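Local coordinates for flavin-nucleotide-binding protein (PDB 6RK0) that binds FAD and heme b and probably serves as a low-potential terminal oxidase associated with the iron-only nitrogenase, at residues 32-37 with 169-174; 92-97 with 110-115; 66-71 with 161-166. One frame throughout, in Å; residues are numbered along the deposited sequence.

Contact 1 (32-37 with 169-174). With FAD (flavin-adenine dinucleotide), chain G.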
loop_
_atom_site.group_PDB
_atom_site.type_symbol
_atom_site.label_atom_id
_atom_site.label_comp_id
_atom_site.label_asym_id
_atom_site.label_seq_id
_atom_site.Cartn_x
_atom_site.Cartn_y
_atom_site.Cartn_z
ATOM N N GLN A 32 12.955 -17.846 1.530
ATOM C CA GLN A 32 11.921 -17.629 2.535
ATOM C C GLN A 32 12.390 -16.685 3.644
ATOM O O GLN A 32 11.552 -16.017 4.256
ATOM C CB GLN A 32 11.310 -18.977 2.932
ATOM C CG GLN A 32 10.405 -19.627 1.758
ATOM C CD GLN A 32 8.952 -19.027 1.631
ATOM O OE1 GLN A 32 8.264 -18.964 2.646
ATOM N NE2 GLN A 32 8.483 -18.621 0.389
ATOM N N GLU A 33 13.700 -16.541 3.884
ATOM C CA GLU A 33 14.150 -15.548 4.855
ATOM C C GLU A 33 13.732 -14.140 4.441
ATOM O O GLU A 33 13.267 -13.354 5.272
ATOM C CB GLU A 33 15.669 -15.632 5.005
ATOM C CG GLU A 33 16.199 -14.673 6.029
ATOM C CD GLU A 33 17.697 -14.806 6.235
ATOM O OE1 GLU A 33 18.296 -15.840 5.825
ATOM O OE2 GLU A 33 18.277 -13.867 6.815
ATOM N N THR A 34 13.889 -13.808 3.162
ATOM C CA THR A 34 13.471 -12.497 2.672
ATOM C C THR A 34 11.949 -12.355 2.696
ATOM O O THR A 34 11.421 -11.317 3.113
ATOM C CB THR A 34 14.035 -12.234 1.279
ATOM O OG1 THR A 34 15.469 -12.266 1.338
ATOM C CG2 THR A 34 13.568 -10.852 0.766
ATOM N N VAL A 35 11.231 -13.386 2.265
ATOM C CA VAL A 35 9.767 -13.349 2.304
ATOM C C VAL A 35 9.300 -13.002 3.703
ATOM O O VAL A 35 8.500 -12.094 3.917
ATOM C CB VAL A 35 9.185 -14.694 1.823
ATOM C CG1 VAL A 35 7.696 -14.793 2.048
ATOM C CG2 VAL A 35 9.561 -14.964 0.363
ATOM N N LYS A 36 9.787 -13.771 4.692
ATOM C CA LYS A 36 9.381 -13.558 6.083
ATOM C C LYS A 36 9.800 -12.190 6.596
ATOM O O LYS A 36 9.054 -11.545 7.340
ATOM C CB LYS A 36 9.948 -14.666 6.981
ATOM C CG LYS A 36 9.312 -15.996 6.721
ATOM C CD LYS A 36 9.941 -17.096 7.591
ATOM C CE LYS A 36 9.271 -18.435 7.362
ATOM N NZ LYS A 36 9.838 -19.431 8.318
ATOM N N ALA A 37 10.996 -11.725 6.223
ATOM C CA ALA A 37 11.457 -10.438 6.730
ATOM C C ALA A 37 10.595 -9.293 6.222
ATOM O O ALA A 37 10.350 -8.321 6.955
ATOM C CB ALA A 37 12.912 -10.196 6.363
ATOM N N ALA A 169 5.673 -17.501 -3.431
ATOM C CA ALA A 169 5.994 -16.088 -3.180
ATOM C C ALA A 169 7.130 -15.607 -4.067
ATOM O O ALA A 169 8.132 -16.301 -4.269
ATOM C CB ALA A 169 6.469 -15.910 -1.721
ATOM N N SER A 170 6.998 -14.363 -4.520
ATOM C CA SER A 170 8.088 -13.645 -5.165
ATOM C C SER A 170 8.325 -12.351 -4.408
ATOM O O SER A 170 7.366 -11.671 -4.001
ATOM C CB SER A 170 7.778 -13.347 -6.624
ATOM O OG SER A 170 6.554 -12.658 -6.763
ATOM N N CYS A 171 9.598 -11.982 -4.259
ATOM C CA CYS A 171 9.947 -10.677 -3.730
ATOM C C CYS A 171 10.758 -9.881 -4.733
ATOM O O CYS A 171 11.502 -10.463 -5.545
ATOM C CB CYS A 171 10.777 -10.743 -2.455
ATOM S SG CYS A 171 10.210 -11.893 -1.217
ATOM N N LYS A 172 10.680 -8.552 -4.638
ATOM C CA LYS A 172 11.632 -7.664 -5.264
ATOM C C LYS A 172 12.076 -6.679 -4.208
ATOM O O LYS A 172 11.255 -6.198 -3.415
ATOM C CB LYS A 172 11.072 -6.911 -6.508
ATOM C CG LYS A 172 10.830 -7.818 -7.703
ATOM C CD LYS A 172 10.140 -7.115 -8.847
ATOM C CE LYS A 172 10.986 -6.089 -9.636
ATOM N NZ LYS A 172 10.167 -5.459 -10.718
ATOM N N VAL A 173 13.376 -6.372 -4.197
ATOM C CA VAL A 173 13.964 -5.439 -3.242
ATOM C C VAL A 173 14.942 -4.555 -3.978
ATOM O O VAL A 173 15.793 -5.066 -4.718
ATOM C CB VAL A 173 14.696 -6.190 -2.100
ATOM C CG1 VAL A 173 15.403 -5.201 -1.176
ATOM C CG2 VAL A 173 13.716 -7.074 -1.330
ATOM N N ARG A 174 14.857 -3.247 -3.737
ATOM C CA ARG A 174 15.880 -2.314 -4.190
ATOM C C ARG A 174 16.365 -1.517 -3.000
ATOM O O ARG A 174 15.547 -1.010 -2.216
ATOM C CB ARG A 174 15.391 -1.358 -5.278
ATOM C CG ARG A 174 16.563 -0.642 -5.965
ATOM C CD ARG A 174 16.112 0.647 -6.650
ATOM N NE ARG A 174 17.146 1.197 -7.523
ATOM C CZ ARG A 174 18.218 1.881 -7.120
ATOM N NH1 ARG A 174 18.381 2.253 -5.856
ATOM N NH2 ARG A 174 19.125 2.236 -8.048
HETATM P PA FAD G . 6.772 -9.293 -14.376
HETATM O O1A FAD G . 8.226 -9.471 -14.145
HETATM O O2A FAD G . 6.246 -9.538 -15.753
HETATM O O5B FAD G . 5.954 -10.154 -13.320
HETATM C C5B FAD G . 6.177 -11.579 -13.248
HETATM C C4B FAD G . 6.089 -12.022 -11.811
HETATM O O4B FAD G . 7.084 -11.319 -11.038
HETATM C C3B FAD G . 4.788 -11.694 -11.095
HETATM O O3B FAD G . 3.745 -12.583 -11.439
HETATM C C2B FAD G . 5.220 -11.721 -9.632
HETATM O O2B FAD G . 5.220 -13.051 -9.175
HETATM C C1B FAD G . 6.638 -11.154 -9.704
HETATM N N9A FAD G . 6.696 -9.727 -9.388
HETATM C C8A FAD G . 6.525 -8.665 -10.231
HETATM N N7A FAD G . 6.567 -7.509 -9.621
HETATM C C5A FAD G . 6.763 -7.828 -8.290
HETATM C C6A FAD G . 6.891 -7.032 -7.127
HETATM N N6A FAD G . 6.801 -5.688 -7.113
HETATM N N1A FAD G . 7.063 -7.676 -5.949
HETATM C C2A FAD G . 7.126 -9.009 -5.947
HETATM N N3A FAD G . 7.014 -9.865 -6.964
HETATM C C4A FAD G . 6.848 -9.193 -8.130
HETATM N N1 FAD G . 6.896 -0.348 -11.546
HETATM C C2 FAD G . 6.696 0.533 -12.572
HETATM O O2 FAD G . 6.699 0.164 -13.755
HETATM N N3 FAD G . 6.450 1.861 -12.303
HETATM C C4 FAD G . 6.387 2.409 -11.059
HETATM O O4 FAD G . 6.098 3.593 -10.888
HETATM C C4X FAD G . 6.658 1.476 -9.987
HETATM N N5 FAD G . 6.655 1.937 -8.722
HETATM C C5X FAD G . 6.831 1.010 -7.692
HETATM C C6 FAD G . 6.762 1.455 -6.359
HETATM C C7 FAD G . 6.900 0.563 -5.297
HETATM C C7M FAD G . 6.843 1.068 -3.871
HETATM C C8 FAD G . 7.100 -0.807 -5.575
HETATM C C8M FAD G . 7.170 -1.813 -4.477
HETATM C C9 FAD G . 7.205 -1.235 -6.896
HETATM C C9A FAD G . 7.050 -0.357 -7.952
HETATM N N10 FAD G . 7.154 -0.767 -9.301
HETATM C C10 FAD G . 6.878 0.116 -10.329
HETATM C "C1'" FAD G . 7.418 -2.167 -9.672
HETATM C "C2'" FAD G . 6.141 -2.930 -9.974
HETATM O "O2'" FAD G . 5.545 -3.353 -8.759
HETATM C "C3'" FAD G . 6.440 -4.149 -10.842
HETATM O "O3'" FAD G . 7.391 -4.976 -10.186
HETATM C "C4'" FAD G . 6.959 -3.785 -12.227
HETATM O "O4'" FAD G . 6.093 -2.819 -12.823
HETATM C "C5'" FAD G . 7.003 -4.995 -13.125
HETATM O "O5'" FAD G . 5.703 -5.623 -13.155
HETATM P P FAD G . 5.339 -6.714 -14.234
HETATM O O1P FAD G . 5.603 -6.223 -15.633
HETATM O O2P FAD G . 3.940 -7.214 -13.903
HETATM O O3P FAD G . 6.395 -7.847 -13.848
HETATM O O HOH W 1 9.451 -18.067 -2.473
#
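The carboxamide of Gln32 meets Ala169 on one side of strand 169-174, its NE2 lying 4.0 Å from Ala169 CB, and the adenine of FAD lies on the other. The same NE2 donates to a water that in turn donates to Ala169 O, and it also bonds directly to Ile166 O. One face of the adenine is covered by the Lys172 chain, whose CD stands 3.5 Å from C5A of the FAD; Met115 CE lies over the other face. At the adenine edge, Ser170 OG donates to N3A of FAD at 2.8 Å and accepts from the ribose hydroxyl O2B. A bend at chi3 (72°) turns Lys172 CE out of the line of the chain, and NZ, 2.9 Å from FAD O3', binds a heme carboxylate oxygen as well. Strand 169-174 thus forms part of the FAD pocket, Ser170 and Lys172 pointing to the cofactor and Ala169 and Cys171 to the helix; Pro59, His72 and Arg78 of the second subunit also hydrogen-bond this FAD.

Between helix and strand the packing is apolar. Val35 CG2 sits 3.5 Å from Cys171 SG and 3.8 Å from Ala169 CB, bridging the two. With CG1 anti to the backbone N (chi1 171°), the other methyl, CG2, is anti to the carbonyl carbon and faces the strand. Thr34 CG2 extends the row, 4.0 Å from Cys171 SG, while its OG1 is hydrogen-bonded to Asp31.

The helix lies across the strand (axes 76° apart, 8.7 Å at closest), and Ile38, one turn further on, also packs on Cys171 and Val173. Strand 169-174 is flanked by strand 28-29 and the residue before it, through backbone bonds of Cys171 with Arg29 and Val173 with Leu27, and by strand 108-118 through those of Ser170, Lys172 and Arg174.

Contact 2 (92-97 with 110-115). With FAD (flavin-adenine dinucleotide), chain G.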
loop_
_atom_site.group_PDB
_atom_site.type_symbol
_atom_site.label_atom_id
_atom_site.label_comp_id
_atom_site.label_asym_id
_atom_site.label_seq_id
_atom_site.Cartn_x
_atom_site.Cartn_y
_atom_site.Cartn_z
ATOM N N VAL A 92 2.361 -7.184 -0.391
ATOM C CA VAL A 92 2.822 -6.371 0.717
ATOM C C VAL A 92 3.949 -5.521 0.190
ATOM O O VAL A 92 4.970 -6.048 -0.267
ATOM C CB VAL A 92 3.275 -7.240 1.903
ATOM C CG1 VAL A 92 3.837 -6.347 2.994
ATOM C CG2 VAL A 92 2.107 -8.081 2.421
ATOM N N SER A 93 3.784 -4.201 0.263
ATOM C CA SER A 93 4.790 -3.261 -0.225
ATOM C C SER A 93 5.255 -2.343 0.898
ATOM O O SER A 93 4.469 -1.903 1.740
ATOM C CB SER A 93 4.310 -2.421 -1.396
ATOM O OG SER A 93 3.162 -1.738 -1.092
ATOM N N LEU A 94 6.532 -1.970 0.839
ATOM C CA LEU A 94 7.130 -0.918 1.659
ATOM C C LEU A 94 7.933 -0.004 0.765
ATOM O O LEU A 94 8.875 -0.444 0.087
ATOM C CB LEU A 94 7.981 -1.456 2.800
ATOM C CG LEU A 94 7.192 -2.088 3.940
ATOM C CD1 LEU A 94 8.105 -2.872 4.854
ATOM C CD2 LEU A 94 6.390 -1.041 4.714
ATOM N N LEU A 95 7.598 1.283 0.790
ATOM C CA LEU A 95 8.343 2.328 0.083
ATOM C C LEU A 95 9.449 2.840 0.996
ATOM O O LEU A 95 9.174 3.333 2.096
ATOM C CB LEU A 95 7.378 3.438 -0.324
ATOM C CG LEU A 95 8.015 4.667 -0.939
ATOM C CD1 LEU A 95 8.828 4.333 -2.218
ATOM C CD2 LEU A 95 6.923 5.694 -1.248
ATOM N N ASP A 96 10.709 2.738 0.543
ATOM C CA ASP A 96 11.868 3.031 1.373
ATOM C C ASP A 96 12.663 4.267 0.938
ATOM O O ASP A 96 13.521 4.719 1.687
ATOM C CB ASP A 96 12.812 1.830 1.454
ATOM C CG ASP A 96 12.147 0.584 2.048
ATOM O OD1 ASP A 96 11.321 0.760 2.994
ATOM O OD2 ASP A 96 12.455 -0.554 1.613
ATOM N N GLY A 97 12.421 4.815 -0.257
ATOM C CA GLY A 97 13.122 6.026 -0.649
ATOM C C GLY A 97 12.791 6.394 -2.072
ATOM O O GLY A 97 12.376 5.550 -2.860
ATOM N N ASN A 110 13.595 3.023 -3.763
ATOM C CA ASN A 110 14.010 1.893 -2.936
ATOM C C ASN A 110 12.756 1.343 -2.280
ATOM O O ASN A 110 11.836 2.091 -1.919
ATOM C CB ASN A 110 15.071 2.304 -1.936
ATOM C CG ASN A 110 16.416 2.494 -2.620
ATOM O OD1 ASN A 110 16.689 1.806 -3.629
ATOM N ND2 ASN A 110 17.242 3.384 -2.110
ATOM N N PHE A 111 12.699 0.028 -2.139
ATOM C CA PHE A 111 11.461 -0.615 -1.714
ATOM C C PHE A 111 11.746 -2.058 -1.338
ATOM O O PHE A 111 12.778 -2.642 -1.720
ATOM C CB PHE A 111 10.400 -0.574 -2.832
ATOM C CG PHE A 111 10.768 -1.337 -4.066
ATOM C CD1 PHE A 111 10.461 -2.694 -4.199
ATOM C CD2 PHE A 111 11.449 -0.724 -5.102
ATOM C CE1 PHE A 111 10.822 -3.396 -5.352
ATOM C CE2 PHE A 111 11.794 -1.439 -6.270
ATOM C CZ PHE A 111 11.457 -2.769 -6.379
ATOM N N ARG A 112 10.754 -2.641 -0.681
ATOM C CA ARG A 112 10.639 -4.087 -0.481
ATOM C C ARG A 112 9.229 -4.481 -0.852
ATOM O O ARG A 112 8.280 -3.827 -0.395
ATOM C CB ARG A 112 10.895 -4.457 0.994
ATOM C CG ARG A 112 12.322 -4.222 1.446
ATOM C CD ARG A 112 12.424 -4.115 2.960
ATOM N NE ARG A 112 11.920 -2.821 3.394
ATOM C CZ ARG A 112 11.694 -2.520 4.669
ATOM N NH1 ARG A 112 11.767 -3.463 5.612
ATOM N NH2 ARG A 112 11.375 -1.290 5.013
ATOM N N SER A 113 9.052 -5.541 -1.633
ATOM C CA SER A 113 7.703 -6.000 -1.923
ATOM C C SER A 113 7.664 -7.503 -2.080
ATOM O O SER A 113 8.615 -8.120 -2.596
ATOM C CB SER A 113 7.045 -5.317 -3.095
ATOM O OG SER A 113 7.729 -5.522 -4.264
ATOM N N VAL A 114 6.552 -8.080 -1.649
ATOM C CA VAL A 114 6.320 -9.511 -1.802
ATOM C C VAL A 114 4.909 -9.726 -2.316
ATOM O O VAL A 114 3.972 -9.026 -1.903
ATOM C CB VAL A 114 6.611 -10.303 -0.506
ATOM C CG1 VAL A 114 5.742 -9.819 0.650
ATOM C CG2 VAL A 114 6.478 -11.832 -0.734
ATOM N N MET A 115 4.772 -10.687 -3.230
ATOM C CA MET A 115 3.478 -11.156 -3.714
ATOM C C MET A 115 3.375 -12.618 -3.317
ATOM O O MET A 115 4.265 -13.424 -3.623
ATOM C CB MET A 115 3.328 -11.005 -5.225
ATOM C CG MET A 115 3.321 -9.557 -5.673
ATOM S SD MET A 115 3.157 -9.467 -7.459
ATOM C CE MET A 115 3.294 -7.694 -7.725
HETATM P PA FAD G . 6.772 -9.293 -14.376
HETATM O O1A FAD G . 8.226 -9.471 -14.145
HETATM O O2A FAD G . 6.246 -9.538 -15.753
HETATM O O5B FAD G . 5.954 -10.154 -13.320
HETATM C C5B FAD G . 6.177 -11.579 -13.248
HETATM C C4B FAD G . 6.089 -12.022 -11.811
HETATM O O4B FAD G . 7.084 -11.319 -11.038
HETATM C C3B FAD G . 4.788 -11.694 -11.095
HETATM O O3B FAD G . 3.745 -12.583 -11.439
HETATM C C2B FAD G . 5.220 -11.721 -9.632
HETATM O O2B FAD G . 5.220 -13.051 -9.175
HETATM C C1B FAD G . 6.638 -11.154 -9.704
HETATM N N9A FAD G . 6.696 -9.727 -9.388
HETATM C C8A FAD G . 6.525 -8.665 -10.231
HETATM N N7A FAD G . 6.567 -7.509 -9.621
HETATM C C5A FAD G . 6.763 -7.828 -8.290
HETATM C C6A FAD G . 6.891 -7.032 -7.127
HETATM N N6A FAD G . 6.801 -5.688 -7.113
HETATM N N1A FAD G . 7.063 -7.676 -5.949
HETATM C C2A FAD G . 7.126 -9.009 -5.947
HETATM N N3A FAD G . 7.014 -9.865 -6.964
HETATM C C4A FAD G . 6.848 -9.193 -8.130
HETATM N N1 FAD G . 6.896 -0.348 -11.546
HETATM C C2 FAD G . 6.696 0.533 -12.572
HETATM O O2 FAD G . 6.699 0.164 -13.755
HETATM N N3 FAD G . 6.450 1.861 -12.303
HETATM C C4 FAD G . 6.387 2.409 -11.059
HETATM O O4 FAD G . 6.098 3.593 -10.888
HETATM C C4X FAD G . 6.658 1.476 -9.987
HETATM N N5 FAD G . 6.655 1.937 -8.722
HETATM C C5X FAD G . 6.831 1.010 -7.692
HETATM C C6 FAD G . 6.762 1.455 -6.359
HETATM C C7 FAD G . 6.900 0.563 -5.297
HETATM C C7M FAD G . 6.843 1.068 -3.871
HETATM C C8 FAD G . 7.100 -0.807 -5.575
HETATM C C8M FAD G . 7.170 -1.813 -4.477
HETATM C C9 FAD G . 7.205 -1.235 -6.896
HETATM C C9A FAD G . 7.050 -0.357 -7.952
HETATM N N10 FAD G . 7.154 -0.767 -9.301
HETATM C C10 FAD G . 6.878 0.116 -10.329
HETATM C "C1'" FAD G . 7.418 -2.167 -9.672
HETATM C "C2'" FAD G . 6.141 -2.930 -9.974
HETATM O "O2'" FAD G . 5.545 -3.353 -8.759
HETATM C "C3'" FAD G . 6.440 -4.149 -10.842
HETATM O "O3'" FAD G . 7.391 -4.976 -10.186
HETATM C "C4'" FAD G . 6.959 -3.785 -12.227
HETATM O "O4'" FAD G . 6.093 -2.819 -12.823
HETATM C "C5'" FAD G . 7.003 -4.995 -13.125
HETATM O "O5'" FAD G . 5.703 -5.623 -13.155
HETATM P P FAD G . 5.339 -6.714 -14.234
HETATM O O1P FAD G . 5.603 -6.223 -15.633
HETATM O O2P FAD G . 3.940 -7.214 -13.903
HETATM O O3P FAD G . 6.395 -7.847 -13.848
HETATM O O HOH W 2 16.202 4.208 0.635
#
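Arg112 and Asp96 meet at about a right angle, and the guanidinium grips the carboxylate side-on. NH2 of Arg112 bonds Asp96 OD1 at 2.9 Å, almost straight (175°), with the oxygen in the guanidinium plane. NE of Arg112 takes OD2 of Asp96, less straight. Both oxygens are met on their syn sides, yet the two planes are turned 38° apart, so the pair is twisted. The bend at chi3 of Arg112 places NE for this. Over the centre of one guanidinium face lies Leu94 CD1, 3.6 Å from Arg112 CZ; NH2 also has a salt bridge to the C-terminal carboxylate of Gly225. An alanine in place of Arg112 would probably leave Asp96 and that terminus without their positive mate and uncover the Leu94 methyl.

Phe111 and Ser113 project to the other face of the sheet, where FAD lies. The Phe111 ring turns a face to the flavin's dimethyl end, CD1 standing 3.4 Å from FAD C8M, with the isoalloxazine atom C8 offset toward the ring's rim. Ser113 OG donates to adenine N1A of FAD at 2.8 Å. Beside it, Ser93 OG bonds His46 of the second subunit, tying this face to the dimer interface.

The backbone pairing is antiparallel, Leu94 N to Arg112 O measuring 2.8 Å, until Asp96 and Gly97 both face Asn110. Asn110 O receives Asp96 N and, weakly, Gly97 N: a classic beta bulge in the hairpin of strands 88-100 and 108-118, part of a sheet consistent with the split-barrel flavin-binding fold of the pyridoxamine 5'-phosphate oxidase family.

Contact 3 (66-71 with 161-166)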
loop_
_atom_site.group_PDB
_atom_site.type_symbol
_atom_site.label_atom_id
_atom_site.label_comp_id
_atom_site.label_asym_id
_atom_site.label_seq_id
_atom_site.Cartn_x
_atom_site.Cartn_y
_atom_site.Cartn_z
ATOM N N GLY A 66 4.227 -18.679 11.246
ATOM C CA GLY A 66 4.943 -19.717 10.517
ATOM C C GLY A 66 4.830 -19.511 9.018
ATOM O O GLY A 66 5.137 -18.430 8.487
ATOM N N ASP A 67 4.365 -20.539 8.319
ATOM C CA ASP A 67 4.333 -20.529 6.865
ATOM C C ASP A 67 3.001 -20.070 6.265
ATOM O O ASP A 67 2.747 -20.327 5.079
ATOM C CB ASP A 67 4.717 -21.908 6.312
ATOM C CG ASP A 67 3.743 -23.031 6.704
ATOM O OD1 ASP A 67 2.684 -22.811 7.331
ATOM O OD2 ASP A 67 4.062 -24.187 6.368
ATOM N N ARG A 68 2.180 -19.348 7.030
ATOM C CA ARG A 68 0.946 -18.787 6.498
ATOM C C ARG A 68 0.762 -17.361 7.002
ATOM O O ARG A 68 1.208 -17.002 8.105
ATOM C CB ARG A 68 -0.305 -19.586 6.887
ATOM C CG ARG A 68 -0.188 -21.084 6.500
ATOM C CD ARG A 68 -1.440 -21.866 6.787
ATOM N NE ARG A 68 -2.540 -21.497 5.918
ATOM C CZ ARG A 68 -2.675 -21.915 4.657
ATOM N NH1 ARG A 68 -1.782 -22.740 4.068
ATOM N NH2 ARG A 68 -3.714 -21.507 3.954
ATOM N N VAL A 69 0.068 -16.552 6.197
ATOM C CA VAL A 69 -0.418 -15.255 6.629
ATOM C C VAL A 69 -1.920 -15.308 6.765
ATOM O O VAL A 69 -2.599 -16.119 6.114
ATOM C CB VAL A 69 -0.008 -14.092 5.703
ATOM C CG1 VAL A 69 1.484 -13.871 5.759
ATOM C CG2 VAL A 69 -0.554 -14.283 4.313
ATOM N N TYR A 70 -2.435 -14.427 7.616
ATOM C CA TYR A 70 -3.823 -14.403 8.027
ATOM C C TYR A 70 -4.359 -12.982 7.915
ATOM O O TYR A 70 -3.620 -12.016 8.119
ATOM C CB TYR A 70 -3.957 -14.814 9.526
ATOM C CG TYR A 70 -3.529 -16.251 9.777
ATOM C CD1 TYR A 70 -2.178 -16.598 9.842
ATOM C CD2 TYR A 70 -4.483 -17.267 9.910
ATOM C CE1 TYR A 70 -1.786 -17.940 10.039
ATOM C CE2 TYR A 70 -4.085 -18.595 10.110
ATOM C CZ TYR A 70 -2.744 -18.914 10.155
ATOM O OH TYR A 70 -2.406 -20.226 10.363
ATOM N N TRP A 71 -5.664 -12.865 7.651
ATOM C CA TRP A 71 -6.344 -11.575 7.694
ATOM C C TRP A 71 -7.786 -11.830 8.134
ATOM O O TRP A 71 -8.260 -12.978 8.144
ATOM C CB TRP A 71 -6.229 -10.801 6.371
ATOM C CG TRP A 71 -6.841 -11.460 5.168
ATOM C CD1 TRP A 71 -8.023 -11.145 4.561
ATOM C CD2 TRP A 71 -6.254 -12.500 4.354
ATOM N NE1 TRP A 71 -8.196 -11.928 3.438
ATOM C CE2 TRP A 71 -7.124 -12.756 3.286
ATOM C CE3 TRP A 71 -5.058 -13.223 4.422
ATOM C CZ2 TRP A 71 -6.846 -13.723 2.293
ATOM C CZ3 TRP A 71 -4.795 -14.206 3.463
ATOM C CH2 TRP A 71 -5.681 -14.418 2.423
ATOM N N VAL A 161 -11.788 -15.257 9.423
ATOM C CA VAL A 161 -10.347 -15.255 9.314
ATOM C C VAL A 161 -9.965 -16.144 8.145
ATOM O O VAL A 161 -10.415 -17.290 8.055
ATOM C CB VAL A 161 -9.654 -15.720 10.610
ATOM C CG1 VAL A 161 -8.148 -15.806 10.396
ATOM C CG2 VAL A 161 -10.001 -14.787 11.758
ATOM N N ALA A 162 -9.164 -15.591 7.241
ATOM C CA ALA A 162 -8.639 -16.332 6.106
ATOM C C ALA A 162 -7.134 -16.470 6.248
ATOM O O ALA A 162 -6.485 -15.667 6.925
ATOM C CB ALA A 162 -8.933 -15.563 4.798
ATOM N N SER A 163 -6.574 -17.483 5.590
ATOM C CA SER A 163 -5.127 -17.615 5.548
ATOM C C SER A 163 -4.657 -18.093 4.186
ATOM O O SER A 163 -5.403 -18.717 3.422
ATOM C CB SER A 163 -4.601 -18.545 6.635
ATOM O OG SER A 163 -4.825 -19.894 6.344
ATOM N N LEU A 164 -3.384 -17.819 3.924
ATOM C CA LEU A 164 -2.749 -18.154 2.667
ATOM C C LEU A 164 -1.328 -18.588 2.958
ATOM O O LEU A 164 -0.612 -17.934 3.714
ATOM C CB LEU A 164 -2.744 -16.921 1.756
ATOM C CG LEU A 164 -2.127 -17.050 0.381
ATOM C CD1 LEU A 164 -2.910 -18.027 -0.512
ATOM C CD2 LEU A 164 -2.055 -15.653 -0.294
ATOM N N SER A 165 -0.901 -19.683 2.338
ATOM C CA SER A 165 0.480 -20.118 2.421
ATOM C C SER A 165 1.418 -19.032 1.899
ATOM O O SER A 165 1.126 -18.340 0.927
ATOM C CB SER A 165 0.645 -21.358 1.559
ATOM O OG SER A 165 1.998 -21.743 1.458
ATOM N N ILE A 166 2.597 -18.946 2.518
ATOM C CA ILE A 166 3.644 -18.064 2.022
ATOM C C ILE A 166 4.528 -18.734 0.997
ATOM O O ILE A 166 5.486 -18.113 0.522
ATOM C CB ILE A 166 4.477 -17.430 3.159
ATOM C CG1 ILE A 166 5.404 -18.465 3.811
ATOM C CG2 ILE A 166 3.597 -16.746 4.159
ATOM C CD1 ILE A 166 6.320 -17.878 4.880
HETATM O O HOH W 3 2.626 -22.839 3.860
HETATM O O HOH W 4 -3.029 -21.382 1.043
#
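Arg68 holds the hydroxyl of Ser163 side-on with two nitrogens. NE of Arg68 lies 2.8 Å from Ser163 OG and NH2 is a second donor to the same oxygen, both bonds within 1° of the guanidinium plane. One face of that plane rests on the opposite backbone, with Ser165 N offset toward the rim and Leu164 C over the centre. A water accepts from Arg68 NH2 at 3.0 Å and from Ser165 N.

On the same face of the sheet, Ser163 CB lies over the Tyr70 ring, a CH-pi contact 3.8 Å from its centroid. Val161 CG1 meets that ring at its edge. On the opposite face, Ala162 CB is 3.9 Å from the centroid of the six-membered ring of Trp71, and Leu164 CB touches the indole edge in plane. The chi1 of Trp71, 62°, sets CG between the backbone N and carbonyl carbon, the start of a chain whose end leans over strand 159-165.

These contacts span an antiparallel strand pair of a curled sheet consistent with the split barrel of the pyridoxamine 5'-phosphate oxidase family. Paired backbone bonds join Val69 with Leu164, N of Val69 standing 2.9 Å from Leu164 O, and Trp71 with Ala162. Ile166 N bonds Asp67 O where the pairing ends, and Ile166 CG2 packs on Val69 CG1 at 3.9 Å.

Further out, Trp63 meets the Tyr70 ring and Phe80 the indole of Trp71, while Leu90 and Leu116 pack against Leu164. Glu121 makes a long, weak ion pair with Arg68. Val161 comes close to His72, the axial ligand of the heme iron.

Overall arrangement
From the N terminus, helix 32-40 comes first, and contact 1 closes the longest loop, with 131 intervening residues, by bringing strand 169-174 back to it. Inside that loop, contact 3 joins strand 68-74 to strand 159-165 across 89 intervening residues, and contact 2, the short hairpin of strands 88-100 and 108-118, is nested inside contact 3 in turn. No loop crosses another. Contacts 1 and 2 share a border, since strands 108-118 and 169-174 are sheet neighbours and both line an FAD. Contacts 1 and 3 meet where Gln32 NE2 reaches Ile166 O, whereas contacts 2 and 3 stay about 6 Å apart at their nearest atoms, in one sheet.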